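Local coordinates for protein hypothetical aspartyl-tRNA synthetase (Sulfolobus tokodaii, PDB 1WYD) that charges both tRNA(Asp) and tRNA(Asn) with aspartate, probably by first activating the amino acid with ATP, at residues 112-117 with 424-429; 131-136 with 409-414; 140-145 with 250-255; 186-191 with 223-228; 400-405 with 415-420. All blocks are in the same frame, centred on the assembly; numbering follows the deposited sequence.

Contacts 2 and 5 lie closest together, their centres about 7 Å apart: M405 of contact 5 packs its CE against V133 and I136 of contact 2. Contact 3 follows further along helix 128-150, about 14 Å from contact 2 between centres, where L141 meets L401 of contact 5. On the catalytic sheet, strand 222-231 of contact 4 meets L401 and L404 of contact 5 through M226. Contact 1, at the C-terminus, joins contact 5 by the salt bridge R117 NH2 to E416 OE2 (2.8 Å). Contacts 4 and 5 hold residues predicted to line the aspartate and ATP sites; the centres of these two contacts are about 16 Å apart.

Contact 1: 112-117 with 424-429; sequences ADIDTR and KKRLTP
R426 sets the NH1 end of its guanidinium squarely against the carboxylate of D115, and this salt bridge makes most of the contact. NH1 lies 2.7 Å from D115 OD2 and gives a hydrogen bond to D115 OD1 at 2.9 Å, with an N-H...O angle of 162°. That bond uses the syn lone pair of OD1, and the two flat groups are nearly coplanar, 5° apart, so one nitrogen is held between both oxygens at the edge of the guanidinium. The aliphatic part of the arginine follows it in: R426 CD comes within 3.3 Å of D115 OD1, the chain turning at chi3 (-80°) to bring the head group round. Beside the pair, I114 CG2 touches R426 NH1 obliquely at 3.9 Å.

R426 NE has a partner of its own, a salt bridge with D423. K415 NZ stands close to R426 NH2, and the two acids probably offset that like charge. D115 itself sits in the first turn of a helix whose start is capped by D113: D113 OD2 accepts from T116 N (2.8 Å) and D113 OD1 from T116 OG1 (2.9 Å), both met from above the carboxylate plane.

The contact lies at the surface, joining short helix 114-118, which leads towards helices 121-125 and 128-150, to the C-terminal tail that follows helix 401-409; the tail runs on to the second subunit, where Y177 and Y191 bind R426 O and P429 OXT.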
# COMPACT_ATOMS: atom_id res chain seq x y z
N ALA B 112 16.89 24.75 14.00
CA ALA B 112 17.63 24.32 12.81
C ALA B 112 16.74 23.96 11.61
O ALA B 112 15.56 23.63 11.75
CB ALA B 112 18.60 23.18 13.14
N ASP B 113 17.35 24.06 10.43
CA ASP B 113 16.70 23.77 9.16
C ASP B 113 16.38 22.29 9.00
O ASP B 113 16.93 21.42 9.70
CB ASP B 113 17.66 24.15 8.03
CG ASP B 113 19.02 23.44 8.18
OD1 ASP B 113 19.85 23.95 8.96
OD2 ASP B 113 19.31 22.36 7.61
N ILE B 114 15.51 22.03 8.03
CA ILE B 114 15.19 20.70 7.54
C ILE B 114 16.42 19.75 7.44
O ILE B 114 16.41 18.61 7.94
CB ILE B 114 14.46 20.89 6.19
CG1 ILE B 114 13.35 19.83 5.98
CG2 ILE B 114 15.47 21.04 5.02
CD1 ILE B 114 13.56 18.50 6.59
N ASP B 115 17.50 20.22 6.84
CA ASP B 115 18.65 19.34 6.61
C ASP B 115 19.39 18.92 7.85
O ASP B 115 19.83 17.78 7.93
CB ASP B 115 19.55 19.87 5.51
CG ASP B 115 18.91 19.77 4.16
OD1 ASP B 115 18.45 18.64 3.79
OD2 ASP B 115 18.76 20.77 3.42
N THR B 116 19.49 19.82 8.83
CA THR B 116 19.99 19.47 10.16
C THR B 116 19.10 18.48 10.92
O THR B 116 19.59 17.67 11.69
CB THR B 116 20.15 20.74 11.03
OG1 THR B 116 20.96 21.70 10.34
CG2 THR B 116 20.92 20.42 12.34
N ARG B 117 17.79 18.60 10.73
CA ARG B 117 16.85 17.67 11.33
C ARG B 117 16.89 16.28 10.69
O ARG B 117 16.75 15.27 11.39
CB ARG B 117 15.44 18.23 11.24
CG ARG B 117 15.18 19.32 12.27
CD ARG B 117 14.44 20.47 11.70
NE ARG B 117 13.13 20.03 11.26
CZ ARG B 117 12.41 20.62 10.32
NH1 ARG B 117 12.86 21.70 9.70
NH2 ARG B 117 11.21 20.11 10.01
N LYS B 424 16.58 15.99 -5.40
CA LYS B 424 17.86 16.18 -6.07
C LYS B 424 19.05 16.36 -5.13
O LYS B 424 20.18 16.05 -5.51
CB LYS B 424 17.79 17.24 -7.18
CG LYS B 424 18.27 18.63 -6.83
CD LYS B 424 18.07 19.61 -8.01
CE LYS B 424 18.04 21.11 -7.56
NZ LYS B 424 16.77 21.53 -6.87
N LYS B 425 18.80 16.80 -3.90
CA LYS B 425 19.88 17.02 -2.94
C LYS B 425 19.75 16.15 -1.72
O LYS B 425 20.49 16.33 -0.74
CB LYS B 425 19.92 18.48 -2.52
N ARG B 426 18.80 15.21 -1.77
CA ARG B 426 18.40 14.44 -0.59
C ARG B 426 18.16 12.98 -0.95
O ARG B 426 17.27 12.65 -1.74
CB ARG B 426 17.21 15.09 0.11
CG ARG B 426 17.65 16.25 1.03
CD ARG B 426 16.53 17.11 1.64
NE ARG B 426 16.08 18.05 0.64
CZ ARG B 426 16.34 19.35 0.63
NH1 ARG B 426 17.00 19.93 1.62
NH2 ARG B 426 15.88 20.08 -0.37
N LEU B 427 19.00 12.13 -0.38
CA LEU B 427 19.02 10.73 -0.67
C LEU B 427 19.22 10.02 0.64
O LEU B 427 18.92 8.86 0.74
CB LEU B 427 20.17 10.40 -1.63
CG LEU B 427 20.54 8.92 -1.82
CD1 LEU B 427 19.30 8.16 -2.37
CD2 LEU B 427 21.79 8.74 -2.73
N THR B 428 19.78 10.69 1.64
CA THR B 428 19.95 10.04 2.94
C THR B 428 19.67 10.99 4.11
O THR B 428 20.05 12.14 4.04
CB THR B 428 21.33 9.35 3.09
OG1 THR B 428 22.30 10.31 3.46
CG2 THR B 428 21.85 8.89 1.77
N PRO B 429 18.99 10.52 5.17
CA PRO B 429 18.63 9.12 5.34
C PRO B 429 17.52 8.78 4.36
O PRO B 429 16.85 9.67 3.81
CB PRO B 429 18.11 9.07 6.78
CG PRO B 429 17.54 10.46 7.02
CD PRO B 429 18.46 11.35 6.28
OXT PRO B 429 17.23 7.64 4.02

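Contact 2: 131-136 with 409-414; sequences QAVIKI and TGIQSV. With SO4 (sulfate ion), chain G.
V133 and T409 bury the most surface in this contact, with I411 next, and each touches the other segment through a methyl group. V133 CG2 and I411 CD1 point at each other tip to tip, 3.3 Å apart, which is tighter than usual for two carbons. The valine reaches there with CG2 anti to its carbonyl carbon (CG1 is anti to N, chi1 -178°). Next to it T409 CG2 crosses obliquely to I136 CD1 at 4.1 Å.

The threonine hydroxyl turns back to its own chain. T409 OG1 bonds to M405 O and accepts from I411 N (3.3 Å, 157°), an ST turn that shapes the bend at G410, where phi turns positive as the helix ends. An alanine here would remove CG2 and OG1, and is likely to leave I411 N without that acceptor and open a gap beside I136 CD1. Further on, Q412 NE2 closes back on G410 O at 2.9 Å, from above the carbonyl plane.

A sulfate, probably from the crystallisation liquor, sits past the bend. It has a hydrogen bond from F218 N and only a weak one from V414 N; its 2.4 Å approach to S413 OG is too short to be trusted in detail.

Helix 128-150, the long helix of class II motif 1, thus rests on the loop after helix 401-409, with M405 beside V133 and I136, and helix 258-264 against A132 and I136.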
# COMPACT_ATOMS: atom_id res chain seq x y z
N GLN B 131 4.90 13.10 15.17
CA GLN B 131 4.09 11.96 15.60
C GLN B 131 2.63 12.08 15.17
O GLN B 131 2.07 11.13 14.63
CB GLN B 131 4.22 11.73 17.11
CG GLN B 131 5.52 11.09 17.43
CD GLN B 131 5.52 10.22 18.67
OE1 GLN B 131 6.46 10.31 19.47
NE2 GLN B 131 4.53 9.37 18.81
N ALA B 132 2.06 13.28 15.31
CA ALA B 132 0.66 13.54 14.91
C ALA B 132 0.47 13.42 13.39
O ALA B 132 -0.56 12.94 12.90
CB ALA B 132 0.21 14.91 15.39
N VAL B 133 1.49 13.86 12.65
CA VAL B 133 1.47 13.74 11.20
C VAL B 133 1.47 12.28 10.80
O VAL B 133 0.71 11.86 9.95
CB VAL B 133 2.66 14.51 10.55
CG1 VAL B 133 2.61 14.43 9.03
CG2 VAL B 133 2.61 15.95 11.00
N ILE B 134 2.30 11.49 11.46
CA ILE B 134 2.49 10.10 11.10
C ILE B 134 1.17 9.36 11.37
O ILE B 134 0.71 8.54 10.57
CB ILE B 134 3.65 9.53 11.96
CG1 ILE B 134 4.97 10.18 11.52
CG2 ILE B 134 3.65 8.01 11.92
CD1 ILE B 134 6.22 9.71 12.31
N LYS B 135 0.56 9.69 12.49
CA LYS B 135 -0.74 9.13 12.86
C LYS B 135 -1.88 9.48 11.90
O LYS B 135 -2.67 8.62 11.54
CB LYS B 135 -1.08 9.47 14.30
CG LYS B 135 -0.30 8.60 15.26
CD LYS B 135 -0.63 8.84 16.75
CE LYS B 135 0.10 10.03 17.30
NZ LYS B 135 0.00 10.08 18.82
N ILE B 136 -1.93 10.73 11.45
CA ILE B 136 -3.02 11.20 10.59
C ILE B 136 -2.96 10.57 9.21
O ILE B 136 -4.02 10.26 8.62
CB ILE B 136 -3.01 12.76 10.48
CG1 ILE B 136 -3.61 13.37 11.75
CG2 ILE B 136 -3.74 13.28 9.24
CD1 ILE B 136 -3.44 14.89 11.82
N THR B 409 -3.39 18.72 7.75
CA THR B 409 -2.54 19.05 8.90
C THR B 409 -2.20 20.53 9.00
O THR B 409 -1.89 21.03 10.07
CB THR B 409 -1.21 18.28 8.79
OG1 THR B 409 -0.62 18.58 7.52
CG2 THR B 409 -1.47 16.79 8.76
N GLY B 410 -2.24 21.22 7.86
CA GLY B 410 -1.77 22.59 7.82
C GLY B 410 -0.29 22.74 7.48
O GLY B 410 0.15 23.87 7.15
N ILE B 411 0.48 21.65 7.54
CA ILE B 411 1.92 21.76 7.22
C ILE B 411 2.13 22.15 5.77
O ILE B 411 1.64 21.49 4.85
CB ILE B 411 2.72 20.48 7.58
CG1 ILE B 411 2.78 20.31 9.09
CG2 ILE B 411 4.16 20.56 7.04
CD1 ILE B 411 2.71 18.90 9.49
N GLN B 412 2.86 23.23 5.60
CA GLN B 412 3.14 23.81 4.30
C GLN B 412 4.47 23.31 3.69
O GLN B 412 4.98 23.90 2.76
CB GLN B 412 3.19 25.35 4.41
CG GLN B 412 1.86 26.04 4.81
CD GLN B 412 0.70 25.62 3.91
OE1 GLN B 412 0.62 26.03 2.75
NE2 GLN B 412 -0.20 24.79 4.43
N SER B 413 5.03 22.24 4.22
CA SER B 413 6.22 21.67 3.56
C SER B 413 6.13 20.15 3.46
O SER B 413 5.90 19.44 4.44
CB SER B 413 7.50 22.08 4.27
OG SER B 413 8.65 21.50 3.65
N VAL B 414 6.30 19.66 2.24
CA VAL B 414 6.33 18.23 1.96
C VAL B 414 7.50 17.51 2.65
O VAL B 414 7.42 16.32 2.90
CB VAL B 414 6.37 18.00 0.46
CG1 VAL B 414 7.81 18.16 -0.09
CG2 VAL B 414 5.78 16.66 0.13
S SO4 G . 8.87 22.15 0.17
O1 SO4 G . 8.73 23.56 0.53
O2 SO4 G . 9.82 22.04 -0.96
O3 SO4 G . 7.55 21.63 -0.22
O4 SO4 G . 9.38 21.42 1.33

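Contact 3: 140-145 with 250-255; sequences ALKAFR and VKTIKE
A143 CB meets T252 where two helices of the class II catalytic domain pack: helix 128-150, the long helix of motif 1, against helix 235-256. The segments are inclined in an antiparallel sense, 137° between their N-to-C directions, and their axes approach to 9.1 Å, with the small side chains of A140 and A143 facing helix 235-256.

The apolar contact is light: A140 CB meets I253 CD1 at 4.4 Å, and the isoleucine tip lies over the start of the segment, near A140 N as well. Helix 401-409 closes this end, with L408 against A140, V250 and I253, while L141 and F144 face strands 201-209 and 222-231 of the sheet.

One turn on from A140, A143 CB makes van der Waals contact with the hydroxyl side of the threonine, 3.4 Å from T252 OG1.

The polar contact passes through water. K142 leaves its helix with CG anti to the backbone N (chi1 -165°) and bends at chi2 and chi3, so its end curls across T252, NZ lying 3.8 Å from T252 CG2. NZ also forms a salt bridge with E256. The threonine hydroxyl is held on its own helix by N248 O, and A143 O on the facing helix accepts from N248 ND2, tying the two helices directly.

Between K142 and T252 one water spans the gap: it accepts from K142 NZ at 2.8 Å and donates to T252 OG1 at 2.9 Å.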
# COMPACT_ATOMS: atom_id res chain seq x y z
N ALA B 140 -5.63 8.45 7.35
CA ALA B 140 -6.14 8.95 6.09
C ALA B 140 -6.21 7.81 5.07
O ALA B 140 -7.05 7.81 4.18
CB ALA B 140 -5.29 10.06 5.59
N LEU B 141 -5.32 6.85 5.20
CA LEU B 141 -5.27 5.76 4.23
C LEU B 141 -6.40 4.76 4.49
O LEU B 141 -7.03 4.21 3.55
CB LEU B 141 -3.89 5.09 4.24
CG LEU B 141 -2.72 5.97 3.72
CD1 LEU B 141 -1.38 5.49 4.27
CD2 LEU B 141 -2.66 6.03 2.20
N LYS B 142 -6.64 4.52 5.78
CA LYS B 142 -7.70 3.66 6.25
C LYS B 142 -9.03 4.20 5.70
O LYS B 142 -9.79 3.46 5.09
CB LYS B 142 -7.68 3.62 7.80
CG LYS B 142 -8.50 2.51 8.41
CD LYS B 142 -9.21 2.91 9.71
CE LYS B 142 -9.98 4.24 9.56
NZ LYS B 142 -11.17 4.38 10.46
N ALA B 143 -9.26 5.50 5.83
CA ALA B 143 -10.54 6.10 5.45
C ALA B 143 -10.69 6.07 3.95
O ALA B 143 -11.81 5.98 3.43
CB ALA B 143 -10.69 7.54 5.96
N PHE B 144 -9.55 6.14 3.27
CA PHE B 144 -9.52 6.13 1.81
C PHE B 144 -9.99 4.76 1.35
O PHE B 144 -10.81 4.66 0.46
CB PHE B 144 -8.09 6.42 1.34
CG PHE B 144 -7.86 6.22 -0.14
CD1 PHE B 144 -8.26 7.20 -1.06
CD2 PHE B 144 -7.18 5.08 -0.62
CE1 PHE B 144 -8.04 7.06 -2.41
CE2 PHE B 144 -6.94 4.90 -2.00
CZ PHE B 144 -7.37 5.93 -2.91
N ARG B 145 -9.45 3.70 1.93
CA ARG B 145 -9.73 2.37 1.43
C ARG B 145 -11.15 1.98 1.83
O ARG B 145 -11.90 1.40 1.05
CB ARG B 145 -8.70 1.40 1.96
CG ARG B 145 -7.30 1.61 1.41
CD ARG B 145 -6.39 0.45 1.71
NE ARG B 145 -4.99 0.74 1.42
CZ ARG B 145 -4.11 1.20 2.30
NH1 ARG B 145 -4.48 1.43 3.55
NH2 ARG B 145 -2.83 1.41 1.95
N VAL B 250 -11.67 13.53 5.88
CA VAL B 250 -11.70 14.63 6.86
C VAL B 250 -12.56 14.28 8.08
O VAL B 250 -12.18 14.58 9.24
CB VAL B 250 -12.12 15.95 6.23
CG1 VAL B 250 -11.19 16.31 5.05
CG2 VAL B 250 -13.53 15.86 5.74
N LYS B 251 -13.67 13.58 7.85
CA LYS B 251 -14.50 13.10 8.96
C LYS B 251 -13.73 12.16 9.89
O LYS B 251 -13.87 12.25 11.11
CB LYS B 251 -15.77 12.42 8.44
CG LYS B 251 -16.85 12.19 9.48
CD LYS B 251 -17.94 11.25 8.93
CE LYS B 251 -19.16 11.18 9.86
NZ LYS B 251 -19.61 9.76 10.05
N THR B 252 -12.94 11.26 9.34
CA THR B 252 -12.15 10.37 10.19
C THR B 252 -11.08 11.12 10.99
O THR B 252 -10.84 10.82 12.18
CB THR B 252 -11.53 9.23 9.36
OG1 THR B 252 -12.57 8.49 8.68
CG2 THR B 252 -10.88 8.21 10.27
N ILE B 253 -10.43 12.08 10.35
CA ILE B 253 -9.39 12.85 11.02
C ILE B 253 -10.06 13.60 12.17
O ILE B 253 -9.60 13.52 13.30
CB ILE B 253 -8.67 13.82 10.06
CG1 ILE B 253 -8.17 13.12 8.79
CG2 ILE B 253 -7.54 14.54 10.79
CD1 ILE B 253 -7.39 11.81 8.99
N LYS B 254 -11.17 14.29 11.87
CA LYS B 254 -11.99 15.02 12.88
C LYS B 254 -12.47 14.22 14.11
O LYS B 254 -12.54 14.77 15.20
CB LYS B 254 -13.16 15.74 12.23
CG LYS B 254 -12.79 17.11 11.70
CD LYS B 254 -13.93 17.78 10.94
CE LYS B 254 -13.39 18.92 10.08
NZ LYS B 254 -14.42 19.61 9.21
N GLU B 255 -12.76 12.94 13.94
CA GLU B 255 -13.22 12.10 15.05
C GLU B 255 -12.12 11.28 15.72
O GLU B 255 -12.02 11.24 16.94
CB GLU B 255 -14.31 11.14 14.57
CG GLU B 255 -15.69 11.76 14.46
CD GLU B 255 -16.63 10.91 13.62
OE1 GLU B 255 -17.63 11.46 13.12
OE2 GLU B 255 -16.37 9.70 13.46
O HOH W 1 -12.83 5.63 8.51

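Contact 4: 186-191 with 223-228; sequences QSPQLY and FISMDV
Residues 186-188 run in nearly the same direction as strand 223-227, 27° apart end to end, with the nearest CA atoms, those of P188 and D227, 7.6 Å apart. The strand belongs to the largely antiparallel sheet of the class II catalytic domain, in the region of motif 2, and the other segment leads into helix 189-199. S187 caps that turn, its OG accepting from Q189 N at 2.9 Å.

P188 makes the main contact. Its ring meets the carboxylate of D227 from the opposite direction, CD reaching 3.2 Å from D227 OD2 and CG 3.4 Å from D227 CG. OD1 of this acid forms a salt bridge with K192, so a charge pair with the helix adds to the packing against P188. The approach of S225 OG to D227 OD2 is too short to weigh.

Residues 189-192 are predicted to bind aspartate, and nearby Q186 OE1 accepts from R210 NE, an arginine predicted to bind both aspartate and ATP.

Where Q186 O and the F223 ring come together, 4.1 Å from O to CE1, a water at the ring edge donates to Q186 O and to S225 OG, 2.9 Å each.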
# COMPACT_ATOMS: atom_id res chain seq x y z
N GLN B 186 6.09 6.51 -13.15
CA GLN B 186 5.62 7.74 -12.48
C GLN B 186 4.18 7.64 -11.98
O GLN B 186 3.68 8.53 -11.32
CB GLN B 186 5.78 8.98 -13.37
CG GLN B 186 4.73 9.05 -14.46
CD GLN B 186 4.77 10.34 -15.22
OE1 GLN B 186 4.96 11.40 -14.63
NE2 GLN B 186 4.61 10.26 -16.53
N SER B 187 3.50 6.56 -12.33
CA SER B 187 2.10 6.45 -11.96
C SER B 187 1.69 5.08 -12.44
O SER B 187 2.36 4.55 -13.30
CB SER B 187 1.31 7.56 -12.64
OG SER B 187 0.52 7.07 -13.71
N PRO B 188 0.65 4.48 -11.87
CA PRO B 188 0.23 3.17 -12.36
C PRO B 188 -0.61 3.26 -13.65
O PRO B 188 -1.02 2.18 -14.14
CB PRO B 188 -0.58 2.61 -11.20
CG PRO B 188 -1.06 3.77 -10.48
CD PRO B 188 -0.19 4.94 -10.76
N GLN B 189 -0.81 4.49 -14.17
CA GLN B 189 -1.72 4.82 -15.28
C GLN B 189 -2.18 3.68 -16.21
O GLN B 189 -3.37 3.32 -16.19
CB GLN B 189 -1.19 5.98 -16.13
CG GLN B 189 -2.24 6.59 -17.05
CD GLN B 189 -3.48 7.06 -16.28
OE1 GLN B 189 -3.35 7.83 -15.33
NE2 GLN B 189 -4.68 6.58 -16.68
N LEU B 190 -1.29 3.17 -17.04
CA LEU B 190 -1.66 2.15 -18.00
C LEU B 190 -2.17 0.89 -17.31
O LEU B 190 -3.17 0.32 -17.75
CB LEU B 190 -0.45 1.78 -18.90
CG LEU B 190 -0.58 0.47 -19.72
CD1 LEU B 190 -1.64 0.59 -20.83
CD2 LEU B 190 0.77 0.04 -20.33
N TYR B 191 -1.51 0.48 -16.23
CA TYR B 191 -1.82 -0.79 -15.58
C TYR B 191 -3.18 -0.80 -14.88
O TYR B 191 -3.87 -1.83 -14.91
CB TYR B 191 -0.69 -1.22 -14.68
CG TYR B 191 0.57 -1.55 -15.49
CD1 TYR B 191 1.57 -0.59 -15.69
CD2 TYR B 191 0.73 -2.80 -16.11
CE1 TYR B 191 2.73 -0.88 -16.44
CE2 TYR B 191 1.87 -3.09 -16.87
CZ TYR B 191 2.86 -2.12 -17.04
OH TYR B 191 3.99 -2.38 -17.79
N PHE B 223 7.38 9.61 -4.20
CA PHE B 223 6.11 10.05 -3.65
C PHE B 223 5.06 8.95 -3.72
O PHE B 223 5.07 8.15 -4.64
CB PHE B 223 5.61 11.32 -4.37
CG PHE B 223 5.61 11.24 -5.88
CD1 PHE B 223 4.47 10.80 -6.58
CD2 PHE B 223 6.73 11.67 -6.63
CE1 PHE B 223 4.45 10.75 -7.99
CE2 PHE B 223 6.73 11.60 -8.05
CZ PHE B 223 5.60 11.15 -8.72
N ILE B 224 4.16 8.93 -2.74
CA ILE B 224 3.06 7.97 -2.72
C ILE B 224 1.84 8.51 -3.44
O ILE B 224 1.38 9.61 -3.18
CB ILE B 224 2.69 7.65 -1.25
CG1 ILE B 224 3.97 7.21 -0.49
CG2 ILE B 224 1.54 6.66 -1.17
CD1 ILE B 224 4.54 5.93 -0.96
N SER B 225 1.33 7.71 -4.36
CA SER B 225 0.24 8.08 -5.21
C SER B 225 -0.95 7.17 -4.83
O SER B 225 -0.78 5.97 -4.58
CB SER B 225 0.70 7.92 -6.67
OG SER B 225 -0.34 8.05 -7.65
N MET B 226 -2.14 7.79 -4.75
CA MET B 226 -3.39 7.14 -4.38
C MET B 226 -4.29 7.17 -5.61
O MET B 226 -4.89 8.21 -5.94
CB MET B 226 -4.06 7.89 -3.22
CG MET B 226 -3.11 8.27 -2.05
SD MET B 226 -3.80 9.45 -0.88
CE MET B 226 -4.89 8.41 0.09
N ASP B 227 -4.42 6.01 -6.25
CA ASP B 227 -5.00 5.88 -7.60
C ASP B 227 -6.24 5.04 -7.63
O ASP B 227 -6.34 4.02 -6.92
CB ASP B 227 -3.99 5.26 -8.57
CG ASP B 227 -2.97 6.25 -9.03
OD1 ASP B 227 -3.25 7.02 -9.98
OD2 ASP B 227 -1.87 6.35 -8.48
N VAL B 228 -7.14 5.43 -8.53
CA VAL B 228 -8.45 4.83 -8.62
C VAL B 228 -8.86 4.83 -10.06
O VAL B 228 -8.71 5.83 -10.74
CB VAL B 228 -9.43 5.64 -7.79
CG1 VAL B 228 -10.88 5.25 -8.06
CG2 VAL B 228 -9.05 5.52 -6.32
O HOH W 2 1.29 9.13 -9.81

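Contact 5: 400-405 with 415-420; sequences GLARLM and KEIVPF
I417 fills the tight part of this contact, its two methyl ends lying on the helix surface made by A402 and M405. CG2, anti to the backbone N, comes within 3.6 Å of M405 CB and 4.0 Å of A402 CB. With CG1 beside the backbone N (chi1 -74°), CD1 reaches A402 O at 3.7 Å and M405 CB at 4.0 Å, so the branched side chain sits on the helix face between A402 and M405. Cutting I417 back to an alanine removes everything beyond CB and would probably leave a gap against M405 CB and A402.

The looser side is V418, which touches through CG2 alone, 3.8 Å from A402 CB. There the contact is partly exposed, and the A402 side chain is about 4 Å from a bound buffer molecule; R403 NE, which takes no part in the packing, pairs with that molecule's sulfonate. The loop's polar groups have other partners: the E416 carboxylate pairs with R117, and the K415 and P419 carbonyls accept from R121. Beyond them, the F420 ring meets Y191 of the second subunit edge-to-face.

The strand ending at G400 and the helix that follows, with R403 near its start and G400 at its N-cap, fit motif 3 of class II synthetases; residues 400-403 here are predicted to bind ATP.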
# COMPACT_ATOMS: atom_id res chain seq x y z
N GLY B 400 -2.07 12.76 -4.61
CA GLY B 400 -0.82 12.66 -3.92
C GLY B 400 -1.06 12.60 -2.45
O GLY B 400 -1.63 13.52 -1.90
N LEU B 401 -0.58 11.54 -1.79
CA LEU B 401 -0.72 11.44 -0.38
C LEU B 401 -0.16 12.66 0.36
O LEU B 401 -0.88 13.33 1.12
CB LEU B 401 -0.16 10.12 0.15
CG LEU B 401 -0.20 9.83 1.65
CD1 LEU B 401 -1.67 9.98 2.26
CD2 LEU B 401 0.37 8.45 1.96
N ALA B 402 1.08 13.02 0.13
CA ALA B 402 1.63 14.06 0.96
C ALA B 402 1.01 15.45 0.67
O ALA B 402 0.96 16.29 1.57
CB ALA B 402 3.11 14.10 0.85
N ARG B 403 0.56 15.67 -0.57
CA ARG B 403 -0.16 16.88 -0.87
C ARG B 403 -1.49 16.87 -0.10
O ARG B 403 -1.85 17.88 0.49
CB ARG B 403 -0.41 17.00 -2.36
CG ARG B 403 0.51 17.92 -3.04
CD ARG B 403 0.89 17.38 -4.37
NE ARG B 403 1.98 18.11 -4.99
CZ ARG B 403 1.78 19.08 -5.87
NH1 ARG B 403 0.53 19.43 -6.20
NH2 ARG B 403 2.80 19.70 -6.42
N LEU B 404 -2.18 15.73 -0.08
CA LEU B 404 -3.44 15.58 0.69
C LEU B 404 -3.14 15.83 2.14
O LEU B 404 -3.96 16.36 2.86
CB LEU B 404 -4.05 14.18 0.53
CG LEU B 404 -5.08 13.69 1.56
CD1 LEU B 404 -6.47 14.49 1.48
CD2 LEU B 404 -5.29 12.17 1.43
N MET B 405 -1.93 15.51 2.57
CA MET B 405 -1.61 15.75 3.96
C MET B 405 -1.60 17.25 4.39
O MET B 405 -1.92 17.55 5.54
CB MET B 405 -0.35 15.02 4.35
CG MET B 405 -0.58 13.52 4.46
SD MET B 405 -1.50 13.06 5.97
CE MET B 405 -0.57 13.71 7.28
N LYS B 415 8.56 18.23 2.97
CA LYS B 415 9.70 17.58 3.62
C LYS B 415 9.43 17.54 5.09
O LYS B 415 10.13 16.90 5.85
CB LYS B 415 11.00 18.35 3.38
CG LYS B 415 11.28 18.66 1.92
CD LYS B 415 11.99 20.03 1.80
CE LYS B 415 13.44 19.92 2.22
NZ LYS B 415 14.15 21.18 1.87
N GLU B 416 8.40 18.26 5.50
CA GLU B 416 7.94 18.15 6.86
C GLU B 416 6.85 17.08 7.02
O GLU B 416 6.50 16.72 8.15
CB GLU B 416 7.45 19.50 7.33
CG GLU B 416 8.43 20.61 7.10
CD GLU B 416 8.60 21.46 8.33
OE1 GLU B 416 7.60 21.66 9.08
OE2 GLU B 416 9.75 21.94 8.52
N ILE B 417 6.32 16.55 5.92
CA ILE B 417 5.29 15.51 6.01
C ILE B 417 5.91 14.12 5.79
O ILE B 417 5.65 13.17 6.54
CB ILE B 417 4.12 15.82 5.02
CG1 ILE B 417 3.26 16.97 5.58
CG2 ILE B 417 3.25 14.60 4.77
CD1 ILE B 417 2.52 17.86 4.55
N VAL B 418 6.79 14.03 4.78
CA VAL B 418 7.35 12.74 4.43
C VAL B 418 8.53 12.47 5.37
O VAL B 418 9.51 13.24 5.40
CB VAL B 418 7.73 12.68 2.94
CG1 VAL B 418 8.48 11.41 2.60
CG2 VAL B 418 6.51 12.86 2.08
N PRO B 419 8.48 11.37 6.12
CA PRO B 419 9.47 11.14 7.16
C PRO B 419 10.85 10.96 6.50
O PRO B 419 11.82 11.44 7.08
CB PRO B 419 9.00 9.84 7.82
CG PRO B 419 7.75 9.61 7.34
CD PRO B 419 7.62 10.19 5.94
N PHE B 420 10.95 10.38 5.31
CA PHE B 420 12.27 10.25 4.66
C PHE B 420 12.28 10.73 3.24
O PHE B 420 12.19 9.93 2.33
CB PHE B 420 12.78 8.82 4.74
CG PHE B 420 12.98 8.35 6.14
CD1 PHE B 420 12.12 7.43 6.70
CD2 PHE B 420 14.01 8.88 6.91
CE1 PHE B 420 12.28 7.03 8.02
CE2 PHE B 420 14.17 8.48 8.23
CZ PHE B 420 13.30 7.57 8.79